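PDB 6CAF: concanavalin B from Canavalia ensiformis, which may act as a carbohydrate-binding protein of the jack bean seed and is built like a family 18 chitinase. Local coordinates for residues T50-I55 with G299-I304; L251-A256 with R292-E297. All blocks are in the same frame, centred on the assembly; numbering follows the deposited sequence.

From the N terminus, the chain lays down strand 31-36, runs through helix 44-49, and reaches loop 50-55, which leads into strand 55-64. Its partner, 299-304, comes 244 residues later, so interaction 1 closes a loop spanning most of the TIM barrel and ties the connection between helix 44-49 and strand 55-64 to helix 300-308. Interaction 2 is nested inside that loop and is far shorter: 251-256 leaves strand 247-252 and meets 292-297 after 35 intervening residues, which include the adjacent strand 284-290. Helices 292-298 and 300-308 are consecutive, and the contact centres lie about 11 Å apart. The two contacts meet at Asp295, whose carboxylate reaches from interaction 2 into interaction 1.

Interaction 1 (T50-I55 with G299-I304); sequences TNNYKI and GYSTNI
Asn52 and Tyr53 meet Ser301 and Thr302 in a small contact that is mostly polar. The amide end of Asn52 comes between two hydroxyls, Ser301 OG and Thr302 OG1. Behind the amide, Asn52 CB lies 3.7 Å from Ser301 OG, while its other neighbour is the Tyr53 ring: the same CB stands 3.8 Å above the plane, over the ring centre. In van der Waals contact, Tyr53 CE1 approaches Ser301 OG at 3.7 Å and Ser301 CB at 4.2 Å, obliquely to the ring.

The polar ends converge on a residue outside the two segments. Both Tyr53 OH and Ser301 OG are hydrogen-bonded to Asp295 OD2, so one carboxylate oxygen holds the two hydroxyls together; Tyr53 OH is also hydrogen-bonded to Arg292 NH1. Ser301 OG sits between its own N and C (chi1 59°), which places OG beside Asn52 and the Tyr53 ring. Within the loop, Asn52 N donates to Thr50 OG1 at 2.9 Å, nearly straight (N-H...O 166°), an ST turn just before the contact.

Strand 31-36 lies against the contact, with Ile32 touching both Tyr53 and Ser301. Leu289 of strand 284-290 also packs on Ser301, and Tyr300 and Ile304 lean on helix 266-273.

Interaction 2 (L251-A256 with R292-E297); sequences LPASQA and RQADKE
Where strand 247-252 runs out of the parallel barrel, Ala253 and Ser254 turn onto helix 292-298, the helix that follows the neighbouring strand 284-290. Small side chains meet on both sides, and Ala253 CB also touches the helix backbone. Ala253 CB points toward the helix and lies 3.6 Å from Asp295 N, with Asp295 CB at 4.0 Å. Ala294 CB touches two neighbours, 3.9 Å from Ala253 CB and 3.6 Å from Ser254 OG. With methyl groups and one short hydroxyl side chain at the interface, the CA atoms of Ala253 and Asp295 can come within 5.1 Å.

The fold is the TIM barrel of glycosyl hydrolase family 18, and strands 247-252 and 284-290 are adjacent in its sheet; Ala253 is still tied by a backbone bond to Trp290 as the chain leaves it. Thr298 OG1 lies within hydrogen-bonding reach of both carbonyls, Ala253 O and Ala294 O, which must share its single proton.

At the outer end, Ser254 OG and Glu297 OE1 are bridged by a water at 2.7 Å from each, and the water donates to the carboxylate. The Asp295 side chain has its CG anti to the backbone N (chi1 -165°), and the torsion carries its carboxylate over to Tyr53 OH and Ser301 OG, while Tyr300 of helix 300-308 packs against it and against Leu251.

Interaction 1 (T50-I55 with G299-I304)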
loop_
_atom_site.group_PDB
_atom_site.type_symbol
_atom_site.label_atom_id
_atom_site.label_comp_id
_atom_site.label_asym_id
_atom_site.label_seq_id
_atom_site.Cartn_x
_atom_site.Cartn_y
_atom_site.Cartn_z
ATOM N N THR A 50 0.447 1.198 18.139
ATOM C CA THR A 50 -0.886 0.689 18.375
ATOM C C THR A 50 -0.963 -0.830 18.357
ATOM O O THR A 50 -1.878 -1.418 18.939
ATOM C CB THR A 50 -1.909 1.144 17.322
ATOM O OG1 THR A 50 -1.565 0.618 16.030
ATOM C CG2 THR A 50 -2.053 2.631 17.254
ATOM N N ASN A 51 -0.048 -1.443 17.621
ATOM C CA ASN A 51 -0.106 -2.875 17.357
ATOM C C ASN A 51 -1.252 -3.270 16.443
ATOM O O ASN A 51 -1.531 -4.454 16.305
ATOM C CB ASN A 51 -0.155 -3.708 18.644
ATOM C CG ASN A 51 1.208 -4.172 19.069
ATOM O OD1 ASN A 51 1.541 -5.355 18.977
ATOM N ND2 ASN A 51 2.016 -3.242 19.505
ATOM N N ASN A 52 -1.922 -2.289 15.831
ATOM C CA ASN A 52 -3.031 -2.621 14.941
ATOM C C ASN A 52 -2.596 -3.054 13.552
ATOM O O ASN A 52 -3.393 -3.658 12.853
ATOM C CB ASN A 52 -3.966 -1.424 14.778
ATOM C CG ASN A 52 -4.822 -1.163 16.002
ATOM O OD1 ASN A 52 -4.542 -1.615 17.093
ATOM N ND2 ASN A 52 -5.887 -0.433 15.795
ATOM N N TYR A 53 -1.362 -2.717 13.192
ATOM C CA TYR A 53 -0.922 -2.788 11.815
ATOM C C TYR A 53 0.292 -3.696 11.650
ATOM O O TYR A 53 1.261 -3.631 12.415
ATOM C CB TYR A 53 -0.550 -1.394 11.331
ATOM C CG TYR A 53 -1.580 -0.333 11.626
ATOM C CD1 TYR A 53 -2.841 -0.358 11.043
ATOM C CD2 TYR A 53 -1.306 0.681 12.531
ATOM C CE1 TYR A 53 -3.783 0.614 11.301
ATOM C CE2 TYR A 53 -2.236 1.669 12.779
ATOM C CZ TYR A 53 -3.464 1.636 12.165
ATOM O OH TYR A 53 -4.362 2.661 12.370
ATOM N N LYS A 54 0.232 -4.528 10.633
ATOM C CA LYS A 54 1.386 -5.284 10.194
ATOM C C LYS A 54 2.259 -4.572 9.172
ATOM O O LYS A 54 3.434 -4.882 9.063
ATOM C CB LYS A 54 0.958 -6.633 9.626
ATOM C CG LYS A 54 2.068 -7.621 9.320
ATOM C CD LYS A 54 2.160 -8.791 10.265
ATOM C CE LYS A 54 3.251 -9.740 9.774
ATOM N NZ LYS A 54 3.328 -9.767 8.283
ATOM N N ILE A 55 1.659 -3.645 8.444
ATOM C CA ILE A 55 2.313 -2.915 7.370
ATOM C C ILE A 55 1.909 -1.443 7.485
ATOM O O ILE A 55 0.729 -1.145 7.626
ATOM C CB ILE A 55 1.887 -3.462 5.994
ATOM C CG1 ILE A 55 2.349 -4.907 5.808
ATOM C CG2 ILE A 55 2.367 -2.543 4.894
ATOM C CD1 ILE A 55 1.723 -5.599 4.619
ATOM N N GLY A 299 -11.944 4.455 14.631
ATOM C CA GLY A 299 -11.675 3.230 15.333
ATOM C C GLY A 299 -11.811 1.984 14.477
ATOM O O GLY A 299 -11.967 0.889 15.012
ATOM N N TYR A 300 -11.683 2.132 13.153
ATOM C CA TYR A 300 -11.955 1.031 12.238
ATOM C C TYR A 300 -11.105 -0.216 12.548
ATOM O O TYR A 300 -11.633 -1.297 12.805
ATOM C CB TYR A 300 -11.743 1.517 10.790
ATOM C CG TYR A 300 -12.386 0.639 9.743
ATOM C CD1 TYR A 300 -11.873 -0.604 9.418
ATOM C CD2 TYR A 300 -13.498 1.047 9.103
ATOM C CE1 TYR A 300 -12.501 -1.397 8.456
ATOM C CE2 TYR A 300 -14.109 0.276 8.135
ATOM C CZ TYR A 300 -13.620 -0.943 7.820
ATOM O OH TYR A 300 -14.232 -1.697 6.845
ATOM N N SER A 301 -9.783 -0.081 12.511
ATOM C CA SER A 301 -8.964 -1.243 12.735
ATOM C C SER A 301 -9.106 -1.785 14.152
ATOM O O SER A 301 -9.045 -2.990 14.350
ATOM C CB SER A 301 -7.489 -0.985 12.402
ATOM O OG SER A 301 -6.935 0.072 13.180
ATOM N N THR A 302 -9.297 -0.908 15.130
ATOM C CA THR A 302 -9.498 -1.381 16.478
ATOM C C THR A 302 -10.700 -2.316 16.561
ATOM O O THR A 302 -10.668 -3.368 17.223
ATOM C CB THR A 302 -9.628 -0.176 17.411
ATOM O OG1 THR A 302 -8.340 0.448 17.478
ATOM C CG2 THR A 302 -10.034 -0.603 18.789
ATOM N N ASN A 303 -11.782 -1.934 15.894
ATOM C CA ASN A 303 -12.986 -2.748 15.901
ATOM C C ASN A 303 -12.917 -4.039 15.166
ATOM O O ASN A 303 -13.347 -5.094 15.571
ATOM C CB ASN A 303 -14.165 -1.935 15.441
ATOM C CG ASN A 303 -14.630 -0.990 16.509
ATOM O OD1 ASN A 303 -14.759 -1.373 17.664
ATOM N ND2 ASN A 303 -14.871 0.230 16.145
ATOM N N ILE A 304 -12.152 -3.948 14.075
ATOM C CA ILE A 304 -11.877 -5.149 13.271
ATOM C C ILE A 304 -11.123 -6.180 14.114
ATOM O O ILE A 304 -11.453 -7.359 14.164
ATOM C CB ILE A 304 -11.047 -4.880 12.001
ATOM C CG1 ILE A 304 -11.857 -4.137 10.959
ATOM C CG2 ILE A 304 -10.512 -6.158 11.368
ATOM C CD1 ILE A 304 -13.115 -4.830 10.531
#

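Interaction 2 (L251-A256 with R292-E297)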
loop_
_atom_site.group_PDB
_atom_site.type_symbol
_atom_site.label_atom_id
_atom_site.label_comp_id
_atom_site.label_asym_id
_atom_site.label_seq_id
_atom_site.Cartn_x
_atom_site.Cartn_y
_atom_site.Cartn_z
ATOM N N LEU A 251 -9.521 -0.394 1.633
ATOM C CA LEU A 251 -10.814 0.184 1.954
ATOM C C LEU A 251 -10.610 1.531 2.626
ATOM O O LEU A 251 -9.580 1.782 3.272
ATOM C CB LEU A 251 -11.527 -0.738 2.945
ATOM C CG LEU A 251 -11.894 -2.129 2.407
ATOM C CD1 LEU A 251 -12.378 -3.024 3.537
ATOM C CD2 LEU A 251 -12.888 -1.991 1.286
ATOM N N PRO A 252 -11.617 2.398 2.522
ATOM C CA PRO A 252 -11.548 3.656 3.251
ATOM C C PRO A 252 -11.906 3.439 4.710
ATOM O O PRO A 252 -12.813 2.672 5.017
ATOM C CB PRO A 252 -12.606 4.516 2.561
ATOM C CG PRO A 252 -13.571 3.556 1.994
ATOM C CD PRO A 252 -12.853 2.276 1.733
ATOM N N ALA A 253 -11.216 4.138 5.608
ATOM C CA ALA A 253 -11.469 3.913 7.032
ATOM C C ALA A 253 -12.565 4.787 7.595
ATOM O O ALA A 253 -12.897 4.652 8.763
ATOM C CB ALA A 253 -10.196 4.065 7.840
ATOM N N SER A 254 -13.131 5.674 6.779
ATOM C CA SER A 254 -14.276 6.460 7.191
ATOM C C SER A 254 -15.117 6.760 5.963
ATOM O O SER A 254 -14.626 6.667 4.844
ATOM C CB SER A 254 -13.825 7.776 7.808
ATOM O OG SER A 254 -13.297 8.619 6.816
ATOM N N GLN A 255 -16.368 7.126 6.161
ATOM C CA GLN A 255 -17.165 7.588 5.033
ATOM C C GLN A 255 -16.545 8.806 4.330
ATOM O O GLN A 255 -16.636 8.922 3.106
ATOM C CB GLN A 255 -18.592 7.904 5.469
ATOM C CG GLN A 255 -19.415 6.667 5.732
ATOM C CD GLN A 255 -20.615 6.933 6.624
ATOM O OE1 GLN A 255 -21.123 6.028 7.284
ATOM N NE2 GLN A 255 -21.069 8.179 6.654
ATOM N N ALA A 256 -15.887 9.690 5.079
ATOM C CA ALA A 256 -15.307 10.909 4.485
ATOM C C ALA A 256 -14.123 10.674 3.540
ATOM O O ALA A 256 -13.833 11.516 2.688
ATOM C CB ALA A 256 -14.914 11.899 5.575
ATOM N N ARG A 292 -4.469 6.587 7.928
ATOM C CA ARG A 292 -4.290 6.551 9.360
ATOM C C ARG A 292 -5.204 7.584 10.050
ATOM O O ARG A 292 -5.819 7.266 11.070
ATOM C CB ARG A 292 -2.837 6.764 9.712
ATOM C CG ARG A 292 -2.562 6.885 11.196
ATOM C CD ARG A 292 -2.931 5.671 12.010
ATOM N NE ARG A 292 -2.489 5.886 13.371
ATOM C CZ ARG A 292 -3.101 5.518 14.491
ATOM N NH1 ARG A 292 -4.085 4.665 14.442
ATOM N NH2 ARG A 292 -2.663 5.965 15.663
ATOM N N GLN A 293 -5.275 8.798 9.514
ATOM C CA GLN A 293 -6.140 9.824 10.093
ATOM C C GLN A 293 -7.564 9.318 10.235
ATOM O O GLN A 293 -8.202 9.465 11.294
ATOM C CB GLN A 293 -6.133 11.084 9.207
ATOM C CG GLN A 293 -7.102 12.169 9.637
ATOM C CD GLN A 293 -7.215 13.353 8.711
ATOM O OE1 GLN A 293 -6.553 13.448 7.688
ATOM N NE2 GLN A 293 -8.083 14.279 9.086
ATOM N N ALA A 294 -8.102 8.755 9.156
ATOM C CA ALA A 294 -9.469 8.297 9.187
ATOM C C ALA A 294 -9.663 7.140 10.162
ATOM O O ALA A 294 -10.692 7.048 10.839
ATOM C CB ALA A 294 -9.924 7.935 7.787
ATOM N N ASP A 295 -8.655 6.265 10.230
ATOM C CA ASP A 295 -8.724 5.123 11.152
ATOM C C ASP A 295 -8.734 5.597 12.600
ATOM O O ASP A 295 -9.517 5.115 13.418
ATOM C CB ASP A 295 -7.559 4.190 10.891
ATOM C CG ASP A 295 -7.715 2.835 11.507
ATOM O OD1 ASP A 295 -8.839 2.470 11.878
ATOM O OD2 ASP A 295 -6.707 2.103 11.590
ATOM N N LYS A 296 -7.915 6.605 12.896
ATOM C CA LYS A 296 -7.928 7.197 14.230
ATOM C C LYS A 296 -9.280 7.814 14.583
ATOM O O LYS A 296 -9.732 7.761 15.722
ATOM C CB LYS A 296 -6.891 8.355 14.319
ATOM C CG LYS A 296 -5.478 7.931 14.445
ATOM C CD LYS A 296 -4.524 8.936 13.837
ATOM C CE LYS A 296 -4.711 10.315 14.421
ATOM N NZ LYS A 296 -4.315 10.266 15.859
ATOM N N GLU A 297 -9.867 8.468 13.602
ATOM C CA GLU A 297 -11.131 9.164 13.786
ATOM C C GLU A 297 -12.256 8.195 14.109
ATOM O O GLU A 297 -13.144 8.520 14.895
ATOM C CB GLU A 297 -11.494 9.948 12.514
ATOM C CG GLU A 297 -12.849 10.653 12.594
ATOM C CD GLU A 297 -13.287 11.281 11.286
ATOM O OE1 GLU A 297 -12.410 11.593 10.460
ATOM O OE2 GLU A 297 -14.517 11.508 11.107
HETATM O O HOH W 1 -12.180 10.782 7.931
#